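DNA polymerase III, beta subunit (PDB 1VPK) probably tethers DNA polymerase and other proteins to DNA as a ring-shaped dimeric sliding clamp, conferring processivity on replication. Local coordinates at residues F186-A191 and L369-P374. Sequence-based numbering, arbitrary orientation.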
ATOM      1  N   PHE A 186      21.023  16.557  -5.155  1.00 47.98           N
ATOM      2  CA  PHE A 186      21.625  15.318  -5.632  1.00 48.19           C
ATOM      3  C   PHE A 186      21.201  15.024  -7.073  1.00 47.71           C
ATOM      4  O   PHE A 186      21.911  14.370  -7.821  1.00 47.42           O
ATOM      5  CB  PHE A 186      21.190  14.150  -4.759  1.00 48.97           C
ATOM      6  CG  PHE A 186      21.712  14.193  -3.338  1.00 49.65           C
ATOM      7  CD1 PHE A 186      23.046  13.978  -3.064  1.00 51.44           C
ATOM      8  CD2 PHE A 186      20.837  14.366  -2.270  1.00 51.81           C
ATOM      9  CE1 PHE A 186      23.512  13.972  -1.730  1.00 52.47           C
ATOM     10  CE2 PHE A 186      21.292  14.354  -0.960  1.00 50.61           C
ATOM     11  CZ  PHE A 186      22.617  14.162  -0.693  1.00 50.65           C
ATOM     12  N   ARG A 187      20.006  15.453  -7.429  1.00 47.07           N
ATOM     13  CA  ARG A 187      19.479  15.209  -8.764  1.00 47.81           C
ATOM     14  C   ARG A 187      18.538  16.347  -9.146  1.00 47.36           C
ATOM     15  O   ARG A 187      18.152  17.160  -8.309  1.00 47.08           O
ATOM     16  CB  ARG A 187      18.802  13.819  -8.878  1.00 47.69           C
ATOM     17  CG  ARG A 187      17.998  13.302  -7.674  1.00 50.28           C
ATOM     18  CD  ARG A 187      16.636  13.948  -7.597  1.00 52.16           C
ATOM     19  NE  ARG A 187      15.881  13.498  -6.426  1.00 54.03           N
ATOM     20  CZ  ARG A 187      15.256  12.336  -6.307  1.00 50.88           C
ATOM     21  NH1 ARG A 187      14.587  12.073  -5.200  1.00 51.75           N
ATOM     22  NH2 ARG A 187      15.254  11.459  -7.274  1.00 48.72           N
ATOM     23  N   LEU A 188      18.212  16.403 -10.428  1.00 47.09           N
ATOM     24  CA  LEU A 188      17.487  17.503 -11.005  1.00 46.20           C
ATOM     25  C   LEU A 188      16.644  16.973 -12.157  1.00 46.14           C
ATOM     26  O   LEU A 188      17.061  16.060 -12.893  1.00 45.52           O
ATOM     27  CB  LEU A 188      18.479  18.556 -11.480  1.00 47.23           C
ATOM     28  CG  LEU A 188      17.930  19.734 -12.312  1.00 49.31           C
ATOM     29  CD1 LEU A 188      18.801  20.960 -12.107  1.00 51.26           C
ATOM     30  CD2 LEU A 188      17.925  19.384 -13.789  1.00 48.53           C
ATOM     31  N   ALA A 189      15.458  17.532 -12.278  1.00 46.06           N
ATOM     32  CA  ALA A 189      14.546  17.246 -13.372  1.00 46.97           C
ATOM     33  C   ALA A 189      14.203  18.555 -14.068  1.00 47.64           C
ATOM     34  O   ALA A 189      13.963  19.566 -13.402  1.00 45.83           O
ATOM     35  CB  ALA A 189      13.256  16.610 -12.845  1.00 46.77           C
ATOM     36  N   LEU A 190      14.165  18.511 -15.399  1.00 47.21           N
ATOM     37  CA  LEU A 190      13.823  19.670 -16.167  1.00 48.80           C
ATOM     38  C   LEU A 190      12.851  19.313 -17.288  1.00 49.10           C
ATOM     39  O   LEU A 190      13.083  18.349 -17.981  1.00 48.03           O
ATOM     40  CB  LEU A 190      15.108  20.228 -16.778  1.00 48.95           C
ATOM     41  CG  LEU A 190      15.063  21.531 -17.564  1.00 49.47           C
ATOM     42  CD1 LEU A 190      16.462  22.149 -17.511  1.00 51.30           C
ATOM     43  CD2 LEU A 190      14.646  21.305 -19.036  1.00 49.57           C
ATOM     44  N   ALA A 191      11.823  20.146 -17.479  1.00 49.07           N
ATOM     45  CA  ALA A 191      10.822  19.964 -18.532  1.00 49.19           C
ATOM     46  C   ALA A 191      10.623  21.328 -19.210  1.00 49.53           C
ATOM     47  O   ALA A 191      10.522  22.367 -18.520  1.00 48.09           O
ATOM     48  CB  ALA A 191       9.463  19.473 -17.907  1.00 50.08           C
ATOM     49  N   LEU A 369      14.777  16.396 -19.448  1.00 49.43           N
ATOM     50  CA  LEU A 369      16.083  15.869 -19.075  1.00 49.58           C
ATOM     51  C   LEU A 369      16.282  15.821 -17.564  1.00 48.74           C
ATOM     52  O   LEU A 369      15.665  16.591 -16.786  1.00 48.23           O
ATOM     53  CB  LEU A 369      17.217  16.646 -19.725  1.00 49.46           C
ATOM     54  CG  LEU A 369      17.667  17.999 -19.207  1.00 49.56           C
ATOM     55  CD1 LEU A 369      18.542  17.913 -17.974  1.00 50.98           C
ATOM     56  CD2 LEU A 369      18.423  18.668 -20.288  1.00 52.04           C
ATOM     57  N   TYR A 370      17.124  14.882 -17.175  1.00 48.52           N
ATOM     58  CA  TYR A 370      17.381  14.567 -15.773  1.00 49.37           C
ATOM     59  C   TYR A 370      18.853  14.553 -15.530  1.00 48.47           C
ATOM     60  O   TYR A 370      19.570  14.085 -16.351  1.00 48.26           O
ATOM     61  CB  TYR A 370      16.757  13.205 -15.392  1.00 49.40           C
ATOM     62  CG  TYR A 370      15.284  13.253 -15.658  1.00 51.89           C
ATOM     63  CD1 TYR A 370      14.411  13.757 -14.708  1.00 52.21           C
ATOM     64  CD2 TYR A 370      14.758  12.864 -16.900  1.00 51.14           C
ATOM     65  CE1 TYR A 370      13.015  13.850 -14.980  1.00 51.89           C
ATOM     66  CE2 TYR A 370      13.380  12.940 -17.164  1.00 52.42           C
ATOM     67  CZ  TYR A 370      12.536  13.445 -16.215  1.00 51.10           C
ATOM     68  OH  TYR A 370      11.198  13.522 -16.437  1.00 53.93           O
ATOM     69  N   ILE A 371      19.282  15.036 -14.371  1.00 48.69           N
ATOM     70  CA  ILE A 371      20.697  15.031 -13.954  1.00 49.42           C
ATOM     71  C   ILE A 371      20.756  14.260 -12.619  1.00 50.34           C
ATOM     72  O   ILE A 371      19.870  14.446 -11.741  1.00 50.21           O
ATOM     73  CB  ILE A 371      21.241  16.479 -13.723  1.00 50.04           C
ATOM     74  CG1 ILE A 371      21.083  17.352 -14.990  1.00 48.53           C
ATOM     75  CG2 ILE A 371      22.690  16.441 -13.214  1.00 50.25           C
ATOM     76  CD1 ILE A 371      21.995  16.986 -16.085  1.00 49.43           C
ATOM     77  N   VAL A 372      21.712  13.331 -12.511  1.00 50.05           N
ATOM     78  CA  VAL A 372      22.026  12.646 -11.257  1.00 49.21           C
ATOM     79  C   VAL A 372      23.528  12.830 -10.983  1.00 49.25           C
ATOM     80  O   VAL A 372      24.357  12.640 -11.863  1.00 47.23           O
ATOM     81  CB  VAL A 372      21.653  11.138 -11.303  1.00 50.05           C
ATOM     82  CG1 VAL A 372      21.754  10.511  -9.909  1.00 49.68           C
ATOM     83  CG2 VAL A 372      20.215  10.931 -11.788  1.00 50.63           C
ATOM     84  N   MET A 373      23.872  13.239  -9.767  1.00 49.22           N
ATOM     85  CA  MET A 373      25.245  13.435  -9.361  1.00 49.95           C
ATOM     86  C   MET A 373      25.764  12.067  -8.935  1.00 49.57           C
ATOM     87  O   MET A 373      25.007  11.281  -8.368  1.00 49.16           O
ATOM     88  CB  MET A 373      25.293  14.386  -8.162  1.00 52.18           C
ATOM     89  CG  MET A 373      24.642  15.758  -8.416  1.00 56.65           C
ATOM     90  SD  MET A 373      25.392  16.748  -9.738  1.00 65.05           S
ATOM     91  CE  MET A 373      27.123  16.612  -9.230  1.00 66.65           C
ATOM     92  N   PRO A 374      27.049  11.777  -9.185  1.00 49.14           N
ATOM     93  CA  PRO A 374      27.599  10.504  -8.803  1.00 48.98           C
ATOM     94  C   PRO A 374      28.024  10.465  -7.360  1.00 50.00           C
ATOM     95  O   PRO A 374      28.084  11.500  -6.714  1.00 48.23           O
ATOM     96  CB  PRO A 374      28.824  10.361  -9.692  1.00 48.91           C
ATOM     97  CG  PRO A 374      29.255  11.697  -9.987  1.00 49.90           C
ATOM     98  CD  PRO A 374      28.062  12.626  -9.843  1.00 50.20           C
TER
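L190 and L369 form an antiparallel hydrogen-bonded pair, L190 N giving a hydrogen bond of 2.8 Å to L369 O and L369 N returning one of 3.0 Å to L190 O. Two residues along, L188 and I371 repeat the reciprocal exchange, L188 N to I371 O and I371 N to L188 O, each 2.9 Å. A fifth hydrogen bond, from M373 N to F186 O (3.0 Å), continues the pairing just past the strand ends. Between the bonded pairs, the CA of Y370 sits 3.3 Å from L188 O in a CA-H...O contact. Packing then divides by face. On one, L188 and I371 lie side by side, CD2 of L188 3.9 Å from CG1 of I371, next to L190 and L369. On the other, facing helix 332-341, Y370 has CG beside its backbone N (chi1 -58°), a turn that sets the CD1/CE1 side of the ring obliquely against the A189 methyl, CE1 to CB 3.5 Å, while its hydroxyl hydrogen-bonds to K152 O. An alanine at Y370 would probably leave the A189 methyl without its ring neighbour and K152 O without that hydroxyl. The R187 guanidinium also lies on this face, in salt bridges with D184 and D337, the latter on helix 332-341. The strands belong to the central and C-terminal domains, and their pairing merges two domain sheets into one continuous antiparallel sheet, the interdomain join characteristic of the beta sliding clamp.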